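Local structure of alpha-glucosidase (Pseudoalteromonas sp. K8, 5HQA) at residues T141-P146 / Y157-L162; N163-V168 / L197-P202. The protein hydrolyses alpha-glucosidic linkages as a chloride-activated, calcium-binding member of glycoside hydrolase family 97, captured here with acarbose. All coordinates share one frame; numbering follows the deposited sequence.

Contact 1. Residues T141-P146 / Y157-L162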
loop_
_atom_site.group_PDB
_atom_site.type_symbol
_atom_site.label_atom_id
_atom_site.label_comp_id
_atom_site.label_asym_id
_atom_site.label_seq_id
_atom_site.Cartn_x
_atom_site.Cartn_y
_atom_site.Cartn_z
ATOM N N THR A 141 10.871 18.157 -9.617
ATOM C CA THR A 141 11.614 17.206 -8.794
ATOM C C THR A 141 10.730 16.001 -8.523
ATOM O O THR A 141 9.564 16.162 -8.153
ATOM C CB THR A 141 12.029 17.834 -7.462
ATOM O OG1 THR A 141 12.864 18.975 -7.699
ATOM C CG2 THR A 141 12.765 16.821 -6.582
ATOM N N ALA A 142 11.292 14.800 -8.668
ATOM C CA ALA A 142 10.541 13.563 -8.506
ATOM C C ALA A 142 11.175 12.666 -7.444
ATOM O O ALA A 142 12.395 12.674 -7.241
ATOM C CB ALA A 142 10.447 12.796 -9.836
ATOM N N TRP A 143 10.328 11.873 -6.780
ATOM C CA TRP A 143 10.758 10.884 -5.794
ATOM C C TRP A 143 10.176 9.544 -6.221
ATOM O O TRP A 143 8.959 9.355 -6.145
ATOM C CB TRP A 143 10.275 11.265 -4.396
ATOM C CG TRP A 143 10.634 12.668 -3.985
ATOM C CD1 TRP A 143 11.795 13.074 -3.402
ATOM C CD2 TRP A 143 9.816 13.847 -4.113
ATOM N NE1 TRP A 143 11.751 14.428 -3.153
ATOM C CE2 TRP A 143 10.546 14.923 -3.577
ATOM C CE3 TRP A 143 8.530 14.086 -4.613
ATOM C CZ2 TRP A 143 10.039 16.223 -3.534
ATOM C CZ3 TRP A 143 8.028 15.374 -4.565
ATOM C CH2 TRP A 143 8.783 16.425 -4.030
ATOM N N TRP A 144 11.020 8.610 -6.666
ATOM C CA TRP A 144 10.486 7.493 -7.444
ATOM C C TRP A 144 11.310 6.222 -7.255
ATOM O O TRP A 144 12.474 6.264 -6.840
ATOM C CB TRP A 144 10.438 7.862 -8.935
ATOM C CG TRP A 144 11.775 8.306 -9.476
ATOM C CD1 TRP A 144 12.294 9.575 -9.453
ATOM C CD2 TRP A 144 12.756 7.486 -10.128
ATOM N NE1 TRP A 144 13.533 9.592 -10.054
ATOM C CE2 TRP A 144 13.839 8.325 -10.479
ATOM C CE3 TRP A 144 12.825 6.123 -10.449
ATOM C CZ2 TRP A 144 14.977 7.845 -11.137
ATOM C CZ3 TRP A 144 13.954 5.646 -11.104
ATOM C CH2 TRP A 144 15.015 6.504 -11.443
ATOM N N ILE A 145 10.689 5.086 -7.584
ATOM C CA ILE A 145 11.407 3.813 -7.676
ATOM C C ILE A 145 11.338 3.295 -9.108
ATOM O O ILE A 145 10.347 3.529 -9.820
ATOM C CB ILE A 145 10.868 2.757 -6.692
ATOM C CG1 ILE A 145 9.355 2.536 -6.877
ATOM C CG2 ILE A 145 11.246 3.119 -5.243
ATOM C CD1 ILE A 145 8.883 1.137 -6.445
ATOM N N PRO A 146 12.361 2.585 -9.567
ATOM C CA PRO A 146 12.352 2.087 -10.944
ATOM C C PRO A 146 11.360 0.953 -11.106
ATOM O O PRO A 146 11.111 0.172 -10.181
ATOM C CB PRO A 146 13.788 1.590 -11.143
ATOM C CG PRO A 146 14.181 1.125 -9.740
ATOM C CD PRO A 146 13.573 2.170 -8.829
ATOM N N TYR A 157 13.656 4.992 -2.539
ATOM C CA TYR A 157 13.236 6.033 -3.467
ATOM C C TYR A 157 14.408 6.908 -3.892
ATOM O O TYR A 157 15.286 7.243 -3.085
ATOM C CB TYR A 157 12.116 6.877 -2.837
ATOM C CG TYR A 157 10.810 6.131 -2.958
ATOM C CD1 TYR A 157 10.498 5.100 -2.073
ATOM C CD2 TYR A 157 9.937 6.385 -4.016
ATOM C CE1 TYR A 157 9.334 4.363 -2.214
ATOM C CE2 TYR A 157 8.772 5.656 -4.170
ATOM C CZ TYR A 157 8.473 4.648 -3.262
ATOM O OH TYR A 157 7.324 3.918 -3.412
ATOM N N ASN A 158 14.421 7.259 -5.180
ATOM C CA ASN A 158 15.386 8.195 -5.739
ATOM C C ASN A 158 14.820 9.606 -5.698
ATOM O O ASN A 158 13.628 9.802 -5.930
ATOM C CB ASN A 158 15.704 7.840 -7.190
ATOM C CG ASN A 158 16.180 6.417 -7.345
ATOM O OD1 ASN A 158 15.637 5.651 -8.146
ATOM N ND2 ASN A 158 17.194 6.051 -6.583
ATOM N N THR A 159 15.686 10.585 -5.430
ATOM C CA THR A 159 15.334 12.003 -5.487
ATOM C C THR A 159 16.088 12.596 -6.669
ATOM O O THR A 159 17.314 12.729 -6.616
ATOM C CB THR A 159 15.719 12.725 -4.195
ATOM O OG1 THR A 159 15.116 12.073 -3.070
ATOM C CG2 THR A 159 15.276 14.201 -4.247
ATOM N N THR A 160 15.372 12.910 -7.760
ATOM C CA THR A 160 16.060 13.392 -8.960
ATOM C C THR A 160 15.241 14.470 -9.656
ATOM O O THR A 160 14.043 14.620 -9.368
ATOM C CB THR A 160 16.295 12.267 -9.978
ATOM O OG1 THR A 160 15.052 11.956 -10.625
ATOM C CG2 THR A 160 16.844 11.000 -9.326
ATOM N N PRO A 161 15.838 15.220 -10.587
ATOM C CA PRO A 161 15.030 15.962 -11.570
ATOM C C PRO A 161 14.029 15.040 -12.251
ATOM O O PRO A 161 14.323 13.874 -12.525
ATOM C CB PRO A 161 16.073 16.480 -12.561
ATOM C CG PRO A 161 17.337 16.617 -11.719
ATOM C CD PRO A 161 17.286 15.472 -10.741
ATOM N N LEU A 162 12.831 15.568 -12.528
ATOM C CA LEU A 162 11.791 14.740 -13.142
ATOM C C LEU A 162 12.257 14.125 -14.465
ATOM O O LEU A 162 11.883 12.991 -14.793
ATOM C CB LEU A 162 10.525 15.573 -13.356
ATOM C CG LEU A 162 9.311 14.890 -13.990
ATOM C CD1 LEU A 162 8.824 13.726 -13.140
ATOM C CD2 LEU A 162 8.188 15.915 -14.172
#
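Trp144 meets Thr160 at its edge and Asn158 over a face, across two antiparallel strands, and so illustrates how a tryptophan can be both pinned and covered. A chi1 of 55° sets CG of Trp144 between the backbone N and the carbonyl carbon. The indole NE1 reaches Thr160 OG1 at 2.9 Å along a nearly straight N-H (171°), the oxygen lying close to the ring plane, and the two side chains cross at about a right angle. Thr160 OG1 in turn donates to Pro161 O, 2.8 Å away. Asn158 covers one face of the same indole: its CB stands over the five-membered ring, while OD1 sits 3.4 Å from Trp144 CZ3, towards the rim, with the amide plane inclined 66° to the ring.

The opposite sheet face carries Trp143 and Thr159, where Thr159 OG1 lies at the indole edge, 3.5 Å from Trp143 CD1. Beyond the ladder, Ile145 CG2 sits over the centre of the Tyr157 ring, a CH-pi contact with 3.5 Å from CG2 to the ring centroid. At the other end Ala142 CB packs against Leu162 CD1. Four backbone hydrogen bonds, two each from the Ala142–Thr160 and Trp144–Asn158 pairs, hold the strands together.

This is the hairpin at one margin of the large antiparallel sheet of the N-terminal region, with strand 172-175 beyond 141-144. Met477 of helix 474-478 touches Trp143, Tyr157 and Thr159, joining the hairpin to the barrel region. Chemically, the Thr160 hydroxyl works as a relay: it spends its proton on Pro161 O and accepts from Trp144 NE1, which satisfies the indole N-H and fixes the ring's position against its strand partner.

Contact 2. Residues N163-V168 / L197-P202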
loop_
_atom_site.group_PDB
_atom_site.type_symbol
_atom_site.label_atom_id
_atom_site.label_comp_id
_atom_site.label_asym_id
_atom_site.label_seq_id
_atom_site.Cartn_x
_atom_site.Cartn_y
_atom_site.Cartn_z
ATOM N N ASN A 163 13.090 14.839 -15.227
ATOM C CA ASN A 163 13.507 14.319 -16.519
ATOM C C ASN A 163 14.434 13.114 -16.408
ATOM O O ASN A 163 14.707 12.484 -17.435
ATOM C CB ASN A 163 14.183 15.415 -17.333
ATOM C CG ASN A 163 13.189 16.397 -17.915
ATOM O OD1 ASN A 163 11.996 16.110 -18.009
ATOM N ND2 ASN A 163 13.675 17.557 -18.310
ATOM N N ASP A 164 14.909 12.772 -15.207
ATOM C CA ASP A 164 15.747 11.589 -15.026
ATOM C C ASP A 164 14.959 10.341 -14.647
ATOM O O ASP A 164 15.565 9.272 -14.505
ATOM C CB ASP A 164 16.806 11.833 -13.949
ATOM C CG ASP A 164 17.742 12.957 -14.301
ATOM O OD1 ASP A 164 18.408 13.467 -13.380
ATOM O OD2 ASP A 164 17.799 13.338 -15.487
ATOM N N ALA A 165 13.642 10.449 -14.455
ATOM C CA ALA A 165 12.808 9.311 -14.050
ATOM C C ALA A 165 12.378 8.577 -15.314
ATOM O O ALA A 165 11.346 8.887 -15.909
ATOM C CB ALA A 165 11.604 9.783 -13.240
ATOM N N ALA A 166 13.174 7.580 -15.727
ATOM C CA ALA A 166 13.001 7.004 -17.059
ATOM C C ALA A 166 11.853 5.998 -17.116
ATOM O O ALA A 166 11.070 5.999 -18.077
ATOM C CB ALA A 166 14.306 6.349 -17.520
ATOM N N LEU A 167 11.734 5.135 -16.108
ATOM C CA LEU A 167 10.768 4.041 -16.150
ATOM C C LEU A 167 10.426 3.726 -14.704
ATOM O O LEU A 167 11.276 3.208 -13.975
ATOM C CB LEU A 167 11.354 2.823 -16.868
ATOM C CG LEU A 167 10.390 1.668 -17.154
ATOM C CD1 LEU A 167 9.379 2.113 -18.235
ATOM C CD2 LEU A 167 11.167 0.399 -17.578
ATOM N N VAL A 168 9.202 4.047 -14.279
ATOM C CA VAL A 168 8.900 4.153 -12.859
ATOM C C VAL A 168 7.596 3.442 -12.526
ATOM O O VAL A 168 6.680 3.341 -13.353
ATOM C CB VAL A 168 8.838 5.632 -12.409
ATOM C CG1 VAL A 168 10.164 6.335 -12.716
ATOM C CG2 VAL A 168 7.670 6.354 -13.078
ATOM N N LEU A 197 5.080 3.815 -15.800
ATOM C CA LEU A 197 5.203 5.071 -16.536
ATOM C C LEU A 197 6.555 5.133 -17.232
ATOM O O LEU A 197 7.597 4.992 -16.589
ATOM C CB LEU A 197 5.027 6.284 -15.622
ATOM C CG LEU A 197 3.636 6.380 -14.991
ATOM C CD1 LEU A 197 3.545 7.586 -14.058
ATOM C CD2 LEU A 197 2.561 6.421 -16.082
ATOM N N ASN A 198 6.534 5.383 -18.538
ATOM C CA ASN A 198 7.723 5.339 -19.383
ATOM C C ASN A 198 7.907 6.733 -19.966
ATOM O O ASN A 198 7.092 7.174 -20.780
ATOM C CB ASN A 198 7.533 4.284 -20.475
ATOM C CG ASN A 198 8.745 4.116 -21.375
ATOM O OD1 ASN A 198 9.603 4.990 -21.477
ATOM N ND2 ASN A 198 8.798 2.981 -22.059
ATOM N N GLN A 199 8.956 7.438 -19.548
ATOM C CA GLN A 199 9.161 8.794 -20.038
ATOM C C GLN A 199 9.672 8.739 -21.476
ATOM O O GLN A 199 10.731 8.159 -21.747
ATOM C CB GLN A 199 10.130 9.567 -19.144
ATOM C CG GLN A 199 10.120 11.056 -19.481
ATOM C CD GLN A 199 10.912 11.925 -18.517
ATOM O OE1 GLN A 199 11.074 13.119 -18.762
ATOM N NE2 GLN A 199 11.397 11.342 -17.416
ATOM N N ARG A 200 8.913 9.333 -22.400
ATOM C CA ARG A 200 9.280 9.303 -23.810
ATOM C C ARG A 200 10.019 10.590 -24.156
ATOM O O ARG A 200 11.150 10.789 -23.695
ATOM C CB ARG A 200 8.027 9.075 -24.664
ATOM C CG ARG A 200 7.230 7.822 -24.240
ATOM C CD ARG A 200 8.133 6.587 -24.011
ATOM N NE ARG A 200 8.891 6.240 -25.214
ATOM C CZ ARG A 200 10.074 5.633 -25.213
ATOM N NH1 ARG A 200 10.665 5.304 -24.070
ATOM N NH2 ARG A 200 10.682 5.378 -26.365
ATOM N N ARG A 201 9.417 11.484 -24.941
ATOM C CA ARG A 201 9.994 12.817 -25.036
ATOM C C ARG A 201 9.993 13.453 -23.647
ATOM O O ARG A 201 9.227 13.037 -22.775
ATOM C CB ARG A 201 9.229 13.660 -26.048
ATOM C CG ARG A 201 9.661 13.334 -27.469
ATOM C CD ARG A 201 8.853 14.065 -28.494
ATOM N NE ARG A 201 9.256 13.691 -29.845
ATOM C CZ ARG A 201 10.022 14.443 -30.632
ATOM N NH1 ARG A 201 10.471 15.617 -30.203
ATOM N NH2 ARG A 201 10.335 14.022 -31.854
ATOM N N PRO A 202 10.884 14.413 -23.395
ATOM C CA PRO A 202 11.065 14.908 -22.017
ATOM C C PRO A 202 9.754 15.350 -21.382
ATOM O O PRO A 202 8.995 16.133 -21.959
ATOM C CB PRO A 202 12.031 16.082 -22.192
ATOM C CG PRO A 202 12.849 15.680 -23.398
ATOM C CD PRO A 202 11.854 15.024 -24.326
HETATM O O HOH W 1 12.344 6.643 -20.391
#
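Leu167 and Val168 pair antiparallel with Asn198 and Leu197: two hydrogen bonds join Val168 to Leu197, Leu167 faces Asn198 in a non-hydrogen-bonded pair, and Gln199 N extends the ladder to Ala166 O at 3.0 Å.

Gln199, the residue most covered here, carries much of the contact beyond this short ladder. It holds CG anti to its backbone N (chi1 -168°) and stays extended beyond it, reaching across to the loop before strand 167-168. Its NE2 donates to Ala165 O at 2.9 Å; the acceptor lies in the plane of the glutamine amide, yet the donor stands well above the carbonyl plane of Ala165, 59° out of it. NE2 has a second, probable bond to Leu162 O, and OE1 accepts from Gly203 N, so both ends of the amide are engaged.

Van der Waals contacts lie on both faces of the ladder. Leu167 CD1 lies 3.6 Å from Asn198 CB on one, and Val168 CG2 meets Leu197 CB at 3.7 Å on the other, where Phe172 also packs against Leu197. The polar end of Asn198 turns to other partners: OD1 receives Arg200 NH1 at 2.8 Å, in a bond within the same segment, and ND2 donates to Asp208 of the adjoining strand 204-209. A water lies 2.7 Å from Ala166 O, close to Gln199 O as well.

The chemistry is that of a loop clipped to a strand end: where backbone pairing stops, NE2 bridges the segments through Ala165 O, while Leu162 O and Gly203 N hold the two ends of the amide and so should limit its rotation.

Overall arrangement
Contact 1 closes before contact 2 opens along the chain, and their centres lie 10 Å apart within the same N-terminal region. Among the touches between them are Leu162 O, at the end of contact 1, which stands 3.1 Å from Gln199 NE2, and Trp144 CE3, which packs 3.5 Å from Val168 CG1, so one indole serves the hairpin and the next ladder alike. Their settings differ. In contact 1 the side chain of Thr159 is about 7 Å from the bound magnesium ion, and that of Pro146 about 12 Å from a glucose unit in the ligand pocket; contact 2 lies away from these sites and joins a loop and a short strand to the end of strand 195-199.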